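Local coordinates for TIR-like domain-containing protein (Prevotella corporis, PDB 7EBD) that belongs to the prokaryotic STING family and binds C2E in a pocket shared by the two subunits of a dimer, at residues A[99-102]-A[103-106]. Sequence-based numbering, arbitrary orientation.
Sequences DMPT and ILSG. With C2E (9,9'-[(2R,3R,3aS,5S,7aR,9R,10R,10aS,12S,14aR)-3,5,10,12-tetrahydroxy-5,12-dioxidooctahydro-2H,7H-difuro[3,2-d:3',2'-j][1,3,7,9,2,8]tetraoxadiphosphacyclododecine-2,9-diyl]bis(2-amino-1,9-dihydro-6H-purin-6-one)), chain E.
A type I beta turn, P101 to L104, leads from a strand into a helix in the C2E pocket of this STING domain. The backbone N of L104 reaches back to P101 O at 3.2 Å, and S105 N donates to T102 O at 2.9 Å with an N-H...O angle of 166°. P101 CB is met by L104 CD1 at 4.0 Å and by I103 CG2, while the T102 hydroxyl and the rest of the I103 side chain face the ligand. With T102 OG1 set between its own backbone N and carbonyl carbon (chi1 52°), the hydroxyl receives a bond from the C2E ribose O2' and donates one to phosphate oxygen O21; it thus spans the ribose hydroxyl and the phosphate next to it, though the 2.5 Å from OG1 to O21 is unusually short and its exact length is doubtful. I103 N adds a weak bond to O2', while I103 CB sits 3.2 Å from C2E O3'. Further out, D99 OD1 accepts a hydrogen bond from the guanine amino N2 of C2E at 2.7 Å, and Y14 OH is hydrogen-bonded to OD2, which would fix the carboxylate's rotation. T102 and D99 of the second subunit also bond C2E, and I103 packs on its counterpart there. The turn joins strand 94-99 to helix 104-111, with I103 against helix 6-28 and L104 against helix 57-67.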
ATOM      1  N   ASP A  99      -5.882  -0.720  12.442  1.00 15.39           N
ATOM      2  CA  ASP A  99      -5.663  -0.269  11.073  1.00 11.99           C
ATOM      3  C   ASP A  99      -6.874  -0.578  10.211  1.00 12.73           C
ATOM      4  O   ASP A  99      -7.424  -1.683  10.271  1.00 21.46           O
ATOM      5  CB  ASP A  99      -4.416  -0.912  10.460  1.00 23.66           C
ATOM      6  CG  ASP A  99      -4.067  -0.316   9.107  1.00 25.12           C
ATOM      7  OD1 ASP A  99      -3.602   0.841   9.073  1.00 18.16           O
ATOM      8  OD2 ASP A  99      -4.268  -0.996   8.078  1.00 16.31           O
HETATM    9  N   MSE A 100      -7.282   0.407   9.419  1.00 13.34           N
HETATM   10  CA  MSE A 100      -8.259   0.208   8.358  1.00 20.14           C
HETATM   11  C   MSE A 100      -7.514   0.216   7.027  1.00 16.81           C
HETATM   12  O   MSE A 100      -6.862   1.204   6.689  1.00 25.39           O
HETATM   13  CB  MSE A 100      -9.338   1.292   8.393  1.00 17.42           C
HETATM   14  CG  MSE A 100     -10.387   1.154   7.302  1.00 27.78           C
HETATM   15 SE   MSE A 100     -11.734   2.565   7.357  1.00 40.68          SE
HETATM   16  CE  MSE A 100     -12.489   2.210   9.121  1.00 20.86           C
ATOM     17  N   PRO A 101      -7.598  -0.890   6.281  1.00 15.30           N
ATOM     18  CA  PRO A 101      -6.770  -1.033   5.075  1.00 11.69           C
ATOM     19  C   PRO A 101      -7.113  -0.026   3.988  1.00 10.31           C
ATOM     20  O   PRO A 101      -8.121  -0.176   3.289  1.00 24.99           O
ATOM     21  CB  PRO A 101      -7.055  -2.471   4.618  1.00 12.16           C
ATOM     22  CG  PRO A 101      -7.679  -3.152   5.805  1.00 14.98           C
ATOM     23  CD  PRO A 101      -8.427  -2.080   6.525  1.00 17.28           C
ATOM     24  N   THR A 102      -6.275   1.003   3.835  1.00 18.25           N
ATOM     25  CA  THR A 102      -6.491   1.992   2.785  1.00 22.32           C
ATOM     26  C   THR A 102      -6.335   1.400   1.389  1.00 22.60           C
ATOM     27  O   THR A 102      -6.877   1.957   0.426  1.00 14.84           O
ATOM     28  CB  THR A 102      -5.527   3.164   2.969  1.00 17.25           C
ATOM     29  OG1 THR A 102      -4.190   2.668   3.097  1.00 21.98           O
ATOM     30  CG2 THR A 102      -5.880   3.948   4.220  1.00 18.20           C
ATOM     31  N   ILE A 103      -5.623   0.275   1.266  1.00 12.90           N
ATOM     32  CA  ILE A 103      -5.445  -0.393  -0.020  1.00 11.56           C
ATOM     33  C   ILE A 103      -6.779  -0.773  -0.650  1.00 15.35           C
ATOM     34  O   ILE A 103      -6.859  -0.954  -1.868  1.00 18.25           O
ATOM     35  CB  ILE A 103      -4.542  -1.633   0.155  1.00 15.91           C
ATOM     36  CG1 ILE A 103      -4.061  -2.153  -1.201  1.00 12.05           C
ATOM     37  CG2 ILE A 103      -5.270  -2.722   0.936  1.00 11.71           C
ATOM     38  CD1 ILE A 103      -3.159  -3.366  -1.107  1.00  9.25           C
ATOM     39  N   LEU A 104      -7.837  -0.896   0.155  1.00 19.79           N
ATOM     40  CA  LEU A 104      -9.150  -1.236  -0.374  1.00 16.49           C
ATOM     41  C   LEU A 104      -9.719  -0.140  -1.263  1.00 24.47           C
ATOM     42  O   LEU A 104     -10.680  -0.399  -1.995  1.00 13.47           O
ATOM     43  CB  LEU A 104     -10.121  -1.527   0.773  1.00 21.61           C
ATOM     44  CG  LEU A 104      -9.835  -2.746   1.652  1.00 15.10           C
ATOM     45  CD1 LEU A 104     -10.704  -2.711   2.897  1.00 17.86           C
ATOM     46  CD2 LEU A 104     -10.061  -4.035   0.873  1.00 15.49           C
ATOM     47  N   SER A 105      -9.151   1.071  -1.211  1.00 17.36           N
ATOM     48  CA  SER A 105      -9.659   2.191  -1.998  1.00 25.49           C
ATOM     49  C   SER A 105      -9.883   1.791  -3.452  1.00 28.18           C
ATOM     50  O   SER A 105     -10.993   1.920  -3.983  1.00 29.10           O
ATOM     51  CB  SER A 105      -8.686   3.368  -1.907  1.00 22.72           C
ATOM     52  OG  SER A 105      -7.435   3.034  -2.483  1.00 25.10           O
ATOM     53  N   GLY A 106      -8.834   1.280  -4.098  1.00 33.35           N
ATOM     54  CA  GLY A 106      -8.955   0.858  -5.485  1.00 35.93           C
ATOM     55  C   GLY A 106     -10.134  -0.064  -5.714  1.00 37.25           C
ATOM     56  O   GLY A 106     -10.910   0.124  -6.657  1.00 42.48           O
TER
HETATM   57  P1  C2E E 402       2.368  -1.504  -0.203  1.00 14.68           P
HETATM   58  O2P C2E E 402       3.757  -1.127   0.254  1.00 19.33           O
HETATM   59  O1P C2E E 402       2.476  -2.944  -0.625  1.00 15.14           O
HETATM   60  O5' C2E E 402       1.252  -1.530   0.997  1.00 16.10           O
HETATM   61  C5' C2E E 402       0.057  -2.205   0.753  1.00  4.91           C
HETATM   62  C4' C2E E 402      -1.003  -1.746   1.793  1.00  9.30           C
HETATM   63  O4' C2E E 402      -0.612  -2.072   2.994  1.00 10.59           O
HETATM   64  C3' C2E E 402      -1.122  -0.207   1.806  1.00  5.68           C
HETATM   65  O3' C2E E 402      -2.066   0.181   0.923  1.00 19.97           O
HETATM   66  C2' C2E E 402      -1.561   0.076   3.254  1.00 10.14           C
HETATM   67  O2' C2E E 402      -3.034  -0.130   3.403  1.00  9.45           O
HETATM   68  C1' C2E E 402      -0.933  -0.820   3.973  1.00 10.34           C
HETATM   69  N9  C2E E 402       0.285  -0.273   4.503  1.00 18.19           N
HETATM   70  C8  C2E E 402       1.477  -0.404   3.903  1.00 16.20           C
HETATM   71  N7  C2E E 402       2.337   0.250   4.714  1.00 13.64           N
HETATM   72  C5  C2E E 402       1.660   0.747   5.758  1.00 21.38           C
HETATM   73  C6  C2E E 402       2.097   1.564   6.980  1.00 24.14           C
HETATM   74  O6  C2E E 402       3.232   1.868   7.124  1.00 17.95           O
HETATM   75  N1  C2E E 402       1.130   1.963   7.954  1.00 26.17           N
HETATM   76  C2  C2E E 402      -0.252   1.603   7.791  1.00 23.41           C
HETATM   77  N2  C2E E 402      -1.236   2.007   8.777  1.00 25.77           N
HETATM   78  N3  C2E E 402      -0.669   0.824   6.628  1.00 17.62           N
HETATM   79  C4  C2E E 402       0.346   0.412   5.623  1.00  5.51           C
HETATM   80  P11 C2E E 402      -1.966   1.796   0.531  1.00 13.00           P
HETATM   81  O21 C2E E 402      -2.184   2.770   1.664  1.00 18.12           O
HETATM   82  O11 C2E E 402      -3.099   2.050  -0.434  1.00 11.82           O
HETATM   83  O5A C2E E 402      -0.566   1.974  -0.324  1.00 19.35           O
HETATM   84  C5A C2E E 402      -0.678   1.410  -1.602  1.00 10.63           C
HETATM   85  C4A C2E E 402       0.632   1.462  -2.285  1.00 12.09           C
HETATM   86  O4A C2E E 402       1.004   2.699  -2.471  1.00 16.73           O
HETATM   87  C3A C2E E 402       1.826   0.762  -1.332  1.00 12.98           C
HETATM   88  O3A C2E E 402       1.866  -0.719  -1.572  1.00 16.94           O
HETATM   89  C2A C2E E 402       2.874   1.276  -1.694  1.00 17.59           C
HETATM   90  O2A C2E E 402       3.410   0.607  -2.932  1.00  6.43           O
HETATM   91  C1A C2E E 402       2.452   2.794  -2.055  1.00 11.68           C
HETATM   92  N91 C2E E 402       2.582   3.559  -1.000  1.00 22.29           N
HETATM   93  C81 C2E E 402       1.676   3.948  -0.084  1.00  8.66           C
HETATM   94  N71 C2E E 402       2.321   4.734   0.799  1.00 15.59           N
HETATM   95  C51 C2E E 402       3.592   4.820   0.420  1.00 18.04           C
HETATM   96  C61 C2E E 402       4.780   5.566   1.025  1.00 15.63           C
HETATM   97  O61 C2E E 402       4.635   6.206   2.007  1.00 19.94           O
HETATM   98  N11 C2E E 402       6.065   5.487   0.406  1.00 17.44           N
HETATM   99  C21 C2E E 402       6.238   4.703  -0.790  1.00 14.72           C
HETATM  100  N21 C2E E 402       7.543   4.622  -1.420  1.00 21.54           N
HETATM  101  N31 C2E E 402       5.101   3.993  -1.364  1.00 16.03           N
HETATM  102  C41 C2E E 402       3.763   4.083  -0.712  1.00  5.22           C